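Local structure of Alr1585 protein (Nostoc sp., 5C2I) at residues D319-T331 with T427-T439. The protein is a haem-containing DyP-type peroxidase, which probably uses hydrogen peroxide to oxidise dyes and related substrates. The protein carries 1 engineered substitution. Numbering follows the deposited sequence.
Sequences DLAATKCPFHSHT and TQKWPKKWGEPET. With HEM (protoporphyrin IX containing Fe), chain E.
H328 points its imidazole edge at the face of the W430 indole, with the two planes at 58°. H328 NE2 sits 3.2 Å from W430 CZ3, off the centre of the six-membered ring. The H328 ring is itself sandwiched: Q428 CB lies over one face, 3.6 Å from the ring centroid, and P326 CB lies over the other. With CG between the backbone N and the carbonyl carbon (chi1 66°), the ring reaches into this slot. A water joins H328 ND1, at 2.7 Å, to the backbone N of K429. P326 CG meets P431 CD at 3.7 Å and continues this buried, tightly packed part.

The other end is more open to solvent, with E436 and P437 at its margin. There G435 N, in a type II turn, donates to T323 O at 2.9 Å. K324 lays its extended chain across one face of W434, with CG 3.7 Å from the centroid of the six-membered ring. W434 NE1 is hydrogen-bonded to V298 O. An alanine in place of W434 would probably leave the K324 chain without its aromatic support and V298 O without the indole N-H.

Beyond H328, helix 330-334 begins with H330, whose NE2 binds the haem iron and whose ND1 is hydrogen-bonded to D418 OD2. Helix 281-289 packs on P326 and W430 through L287, and strand 428-431 pairs antiparallel with strand 439-442.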
# COMPACT_ATOMS: atom_id res chain seq x y z
N ASP A 319 -42.53 -0.24 -6.19
CA ASP A 319 -42.19 1.01 -6.88
C ASP A 319 -42.88 1.05 -8.24
O ASP A 319 -42.28 1.42 -9.26
CB ASP A 319 -40.67 1.09 -7.03
CG ASP A 319 -40.16 2.45 -7.46
OD1 ASP A 319 -40.89 3.46 -7.37
OD2 ASP A 319 -38.95 2.49 -7.82
N LEU A 320 -44.17 0.68 -8.25
CA LEU A 320 -44.91 0.56 -9.49
C LEU A 320 -45.07 1.89 -10.22
O LEU A 320 -45.10 1.92 -11.44
CB LEU A 320 -46.31 -0.03 -9.24
CG LEU A 320 -46.33 -1.44 -8.65
CD1 LEU A 320 -47.75 -1.96 -8.37
CD2 LEU A 320 -45.60 -2.41 -9.56
N ALA A 321 -45.18 2.98 -9.48
CA ALA A 321 -45.31 4.28 -10.12
C ALA A 321 -43.94 4.91 -10.45
O ALA A 321 -43.90 6.05 -10.92
CB ALA A 321 -46.13 5.20 -9.26
N ALA A 322 -42.86 4.19 -10.13
CA ALA A 322 -41.49 4.63 -10.43
C ALA A 322 -41.20 6.04 -9.88
O ALA A 322 -40.55 6.84 -10.55
CB ALA A 322 -41.25 4.60 -11.93
N THR A 323 -41.62 6.29 -8.64
CA THR A 323 -41.23 7.51 -7.94
C THR A 323 -39.98 7.36 -7.07
O THR A 323 -39.53 8.32 -6.48
CB THR A 323 -42.38 8.04 -7.05
OG1 THR A 323 -42.66 7.12 -6.01
CG2 THR A 323 -43.64 8.26 -7.91
N LYS A 324 -39.45 6.12 -6.96
CA LYS A 324 -38.19 5.88 -6.25
C LYS A 324 -37.07 5.67 -7.28
O LYS A 324 -36.13 6.49 -7.38
CB LYS A 324 -38.35 4.71 -5.26
CG LYS A 324 -39.44 4.94 -4.21
CD LYS A 324 -39.84 3.63 -3.55
CE LYS A 324 -40.79 3.80 -2.39
NZ LYS A 324 -41.25 2.45 -1.98
N CYS A 325 -37.18 4.60 -8.05
CA CYS A 325 -36.36 4.40 -9.25
C CYS A 325 -37.17 4.76 -10.48
O CYS A 325 -38.11 4.03 -10.86
CB CYS A 325 -35.89 2.95 -9.38
SG CYS A 325 -34.77 2.74 -10.80
N PRO A 326 -36.83 5.89 -11.12
CA PRO A 326 -37.56 6.27 -12.31
C PRO A 326 -37.56 5.22 -13.42
O PRO A 326 -36.62 4.44 -13.55
CB PRO A 326 -36.81 7.53 -12.79
CG PRO A 326 -36.35 8.15 -11.51
CD PRO A 326 -35.90 6.94 -10.70
N PHE A 327 -38.59 5.27 -14.29
CA PHE A 327 -38.61 4.38 -15.44
C PHE A 327 -37.42 4.59 -16.39
O PHE A 327 -37.02 3.69 -17.11
CB PHE A 327 -39.92 4.56 -16.23
CG PHE A 327 -41.14 3.95 -15.55
CD1 PHE A 327 -41.20 2.59 -15.31
CD2 PHE A 327 -42.28 4.72 -15.32
CE1 PHE A 327 -42.34 2.02 -14.74
CE2 PHE A 327 -43.43 4.17 -14.80
CZ PHE A 327 -43.46 2.81 -14.51
N HIS A 328 -36.85 5.78 -16.38
CA HIS A 328 -35.73 6.04 -17.27
C HIS A 328 -34.36 5.60 -16.76
O HIS A 328 -33.42 5.63 -17.53
CB HIS A 328 -35.68 7.54 -17.64
CG HIS A 328 -35.39 8.42 -16.47
ND1 HIS A 328 -36.32 9.24 -15.90
CD2 HIS A 328 -34.25 8.58 -15.76
CE1 HIS A 328 -35.77 9.89 -14.88
NE2 HIS A 328 -34.52 9.50 -14.77
N SER A 329 -34.24 5.25 -15.47
CA SER A 329 -32.96 4.95 -14.89
C SER A 329 -32.35 3.77 -15.63
O SER A 329 -33.06 2.83 -16.00
CB SER A 329 -33.07 4.68 -13.39
OG SER A 329 -33.62 5.79 -12.69
N HIS A 330 -31.04 3.83 -15.83
CA HIS A 330 -30.35 2.79 -16.61
C HIS A 330 -30.73 1.34 -16.22
O HIS A 330 -31.01 0.53 -17.12
CB HIS A 330 -28.85 3.02 -16.53
CG HIS A 330 -28.04 2.04 -17.32
ND1 HIS A 330 -28.17 1.88 -18.69
CD2 HIS A 330 -27.02 1.23 -16.95
CE1 HIS A 330 -27.26 1.03 -19.12
NE2 HIS A 330 -26.54 0.63 -18.09
N THR A 331 -30.73 1.03 -14.93
CA THR A 331 -31.05 -0.34 -14.49
C THR A 331 -32.45 -0.75 -14.81
O THR A 331 -32.70 -1.89 -15.21
CB THR A 331 -30.79 -0.58 -12.97
OG1 THR A 331 -31.52 0.36 -12.21
CG2 THR A 331 -29.30 -0.46 -12.64
N THR A 427 -35.41 13.94 -23.02
CA THR A 427 -35.98 14.53 -21.85
C THR A 427 -36.41 13.43 -20.89
O THR A 427 -37.14 12.56 -21.27
CB THR A 427 -37.22 15.36 -22.21
OG1 THR A 427 -36.86 16.31 -23.21
CG2 THR A 427 -37.77 16.10 -20.98
N GLN A 428 -35.98 13.53 -19.63
CA GLN A 428 -36.49 12.67 -18.56
C GLN A 428 -37.28 13.48 -17.55
O GLN A 428 -37.11 14.70 -17.42
CB GLN A 428 -35.33 11.94 -17.87
CG GLN A 428 -34.53 11.03 -18.78
CD GLN A 428 -33.47 11.79 -19.56
OE1 GLN A 428 -32.98 12.85 -19.14
NE2 GLN A 428 -33.09 11.23 -20.70
N LYS A 429 -38.17 12.79 -16.84
CA LYS A 429 -38.93 13.37 -15.73
C LYS A 429 -38.38 12.80 -14.43
O LYS A 429 -38.35 11.60 -14.26
CB LYS A 429 -40.40 13.01 -15.86
CG LYS A 429 -41.04 13.66 -17.09
CD LYS A 429 -42.54 13.43 -17.15
CE LYS A 429 -42.87 12.03 -17.57
NZ LYS A 429 -44.26 11.99 -18.08
N TRP A 430 -37.95 13.68 -13.54
CA TRP A 430 -37.24 13.31 -12.32
C TRP A 430 -38.10 13.63 -11.11
O TRP A 430 -38.67 14.74 -11.03
CB TRP A 430 -35.92 14.09 -12.26
CG TRP A 430 -35.13 13.94 -13.53
CD1 TRP A 430 -35.34 14.61 -14.70
CD2 TRP A 430 -34.02 13.08 -13.77
NE1 TRP A 430 -34.41 14.24 -15.64
CE2 TRP A 430 -33.60 13.28 -15.11
CE3 TRP A 430 -33.32 12.15 -12.98
CZ2 TRP A 430 -32.52 12.58 -15.67
CZ3 TRP A 430 -32.27 11.47 -13.53
CH2 TRP A 430 -31.86 11.69 -14.86
N PRO A 431 -38.22 12.68 -10.17
CA PRO A 431 -39.02 12.96 -8.98
C PRO A 431 -38.32 14.00 -8.10
O PRO A 431 -37.14 13.88 -7.83
CB PRO A 431 -39.12 11.59 -8.28
CG PRO A 431 -38.83 10.57 -9.36
CD PRO A 431 -37.77 11.27 -10.20
N LYS A 432 -39.03 15.06 -7.72
CA LYS A 432 -38.47 16.05 -6.83
C LYS A 432 -38.15 15.44 -5.46
O LYS A 432 -37.14 15.79 -4.85
CB LYS A 432 -39.44 17.23 -6.65
CG LYS A 432 -39.70 18.00 -7.93
CD LYS A 432 -40.57 19.22 -7.64
CE LYS A 432 -40.94 19.88 -8.95
NZ LYS A 432 -41.68 21.14 -8.76
N LYS A 433 -39.06 14.61 -4.96
CA LYS A 433 -38.91 14.00 -3.64
C LYS A 433 -39.10 12.51 -3.85
O LYS A 433 -40.12 12.08 -4.34
CB LYS A 433 -39.96 14.53 -2.66
CG LYS A 433 -39.77 16.00 -2.32
CD LYS A 433 -38.62 16.14 -1.31
CE LYS A 433 -39.12 16.18 0.13
NZ LYS A 433 -37.99 16.28 1.11
N TRP A 434 -38.08 11.75 -3.49
CA TRP A 434 -38.06 10.33 -3.60
C TRP A 434 -39.29 9.74 -2.96
O TRP A 434 -39.64 10.06 -1.86
CB TRP A 434 -36.79 9.82 -2.91
CG TRP A 434 -36.51 8.35 -3.01
CD1 TRP A 434 -35.72 7.73 -3.93
CD2 TRP A 434 -36.96 7.34 -2.11
NE1 TRP A 434 -35.62 6.38 -3.66
CE2 TRP A 434 -36.40 6.11 -2.57
CE3 TRP A 434 -37.80 7.33 -1.00
CZ2 TRP A 434 -36.65 4.88 -1.93
CZ3 TRP A 434 -38.04 6.09 -0.35
CH2 TRP A 434 -37.46 4.89 -0.84
N GLY A 435 -39.98 8.88 -3.70
CA GLY A 435 -41.18 8.22 -3.22
C GLY A 435 -42.45 9.04 -3.36
O GLY A 435 -43.48 8.60 -2.86
N GLU A 436 -42.39 10.20 -4.01
CA GLU A 436 -43.58 11.07 -4.20
C GLU A 436 -43.71 11.40 -5.68
O GLU A 436 -42.71 11.40 -6.38
CB GLU A 436 -43.43 12.37 -3.40
CG GLU A 436 -43.25 12.18 -1.91
CD GLU A 436 -44.46 11.56 -1.21
OE1 GLU A 436 -45.60 11.57 -1.76
OE2 GLU A 436 -44.27 11.04 -0.09
N PRO A 437 -44.95 11.65 -6.16
CA PRO A 437 -45.19 11.63 -7.61
C PRO A 437 -44.72 12.86 -8.40
O PRO A 437 -44.45 12.73 -9.59
CB PRO A 437 -46.72 11.45 -7.71
CG PRO A 437 -47.24 11.99 -6.42
CD PRO A 437 -46.21 11.63 -5.40
N GLU A 438 -44.63 14.02 -7.77
CA GLU A 438 -44.33 15.22 -8.54
C GLU A 438 -42.96 15.14 -9.21
O GLU A 438 -41.96 14.83 -8.54
CB GLU A 438 -44.46 16.49 -7.70
CG GLU A 438 -44.35 17.75 -8.55
CD GLU A 438 -44.60 19.05 -7.78
OE1 GLU A 438 -45.03 19.00 -6.61
OE2 GLU A 438 -44.37 20.12 -8.37
N THR A 439 -42.91 15.44 -10.50
CA THR A 439 -41.67 15.41 -11.25
C THR A 439 -41.32 16.76 -11.83
O THR A 439 -42.15 17.68 -11.88
CB THR A 439 -41.70 14.40 -12.41
OG1 THR A 439 -42.73 14.74 -13.32
CG2 THR A 439 -41.92 12.96 -11.89
CHA HEM E . -26.12 -2.26 -15.38
CHB HEM E . -23.06 1.36 -16.30
CHC HEM E . -23.53 0.51 -21.04
CHD HEM E . -26.77 -2.92 -20.08
C1A HEM E . -25.26 -1.18 -15.21
C2A HEM E . -24.91 -0.60 -13.96
C3A HEM E . -24.05 0.41 -14.22
C4A HEM E . -23.86 0.43 -15.62
CMA HEM E . -23.36 1.32 -13.24
CAA HEM E . -25.39 -1.02 -12.57
CBA HEM E . -24.59 -2.11 -11.84
CGA HEM E . -24.64 -3.37 -12.65
O1A HEM E . -25.61 -4.18 -12.58
O2A HEM E . -23.69 -3.61 -13.41
C1B HEM E . -22.90 1.39 -17.68
C2B HEM E . -22.02 2.30 -18.37
C3B HEM E . -22.11 2.04 -19.67
C4B HEM E . -23.13 0.99 -19.79
CMB HEM E . -21.14 3.30 -17.70
CAB HEM E . -21.39 2.61 -20.83
CBB HEM E . -20.18 3.18 -20.76
C1C HEM E . -24.51 -0.48 -21.21
C2C HEM E . -25.05 -0.88 -22.42
C3C HEM E . -25.99 -1.84 -22.13
C4C HEM E . -25.98 -2.02 -20.75
CMC HEM E . -24.67 -0.43 -23.80
CAC HEM E . -26.89 -2.56 -23.03
CBC HEM E . -27.39 -2.16 -24.17
C1D HEM E . -26.73 -3.06 -18.70
C2D HEM E . -27.52 -4.08 -18.03
C3D HEM E . -27.38 -3.88 -16.72
C4D HEM E . -26.45 -2.74 -16.62
CMD HEM E . -28.37 -5.17 -18.66
CAD HEM E . -27.98 -4.71 -15.63
CBD HEM E . -29.40 -4.28 -15.24
CGD HEM E . -29.93 -5.19 -14.18
O1D HEM E . -30.32 -4.66 -13.15
O2D HEM E . -29.98 -6.46 -14.32
NA HEM E . -24.67 -0.49 -16.23
NB HEM E . -23.57 0.72 -18.56
NC HEM E . -25.14 -1.10 -20.18
ND HEM E . -26.16 -2.22 -17.83
FE HEM E . -24.93 -0.78 -18.19
O HOH W 1 -38.59 10.04 -17.12
O HOH W 2 -23.11 -2.23 -18.39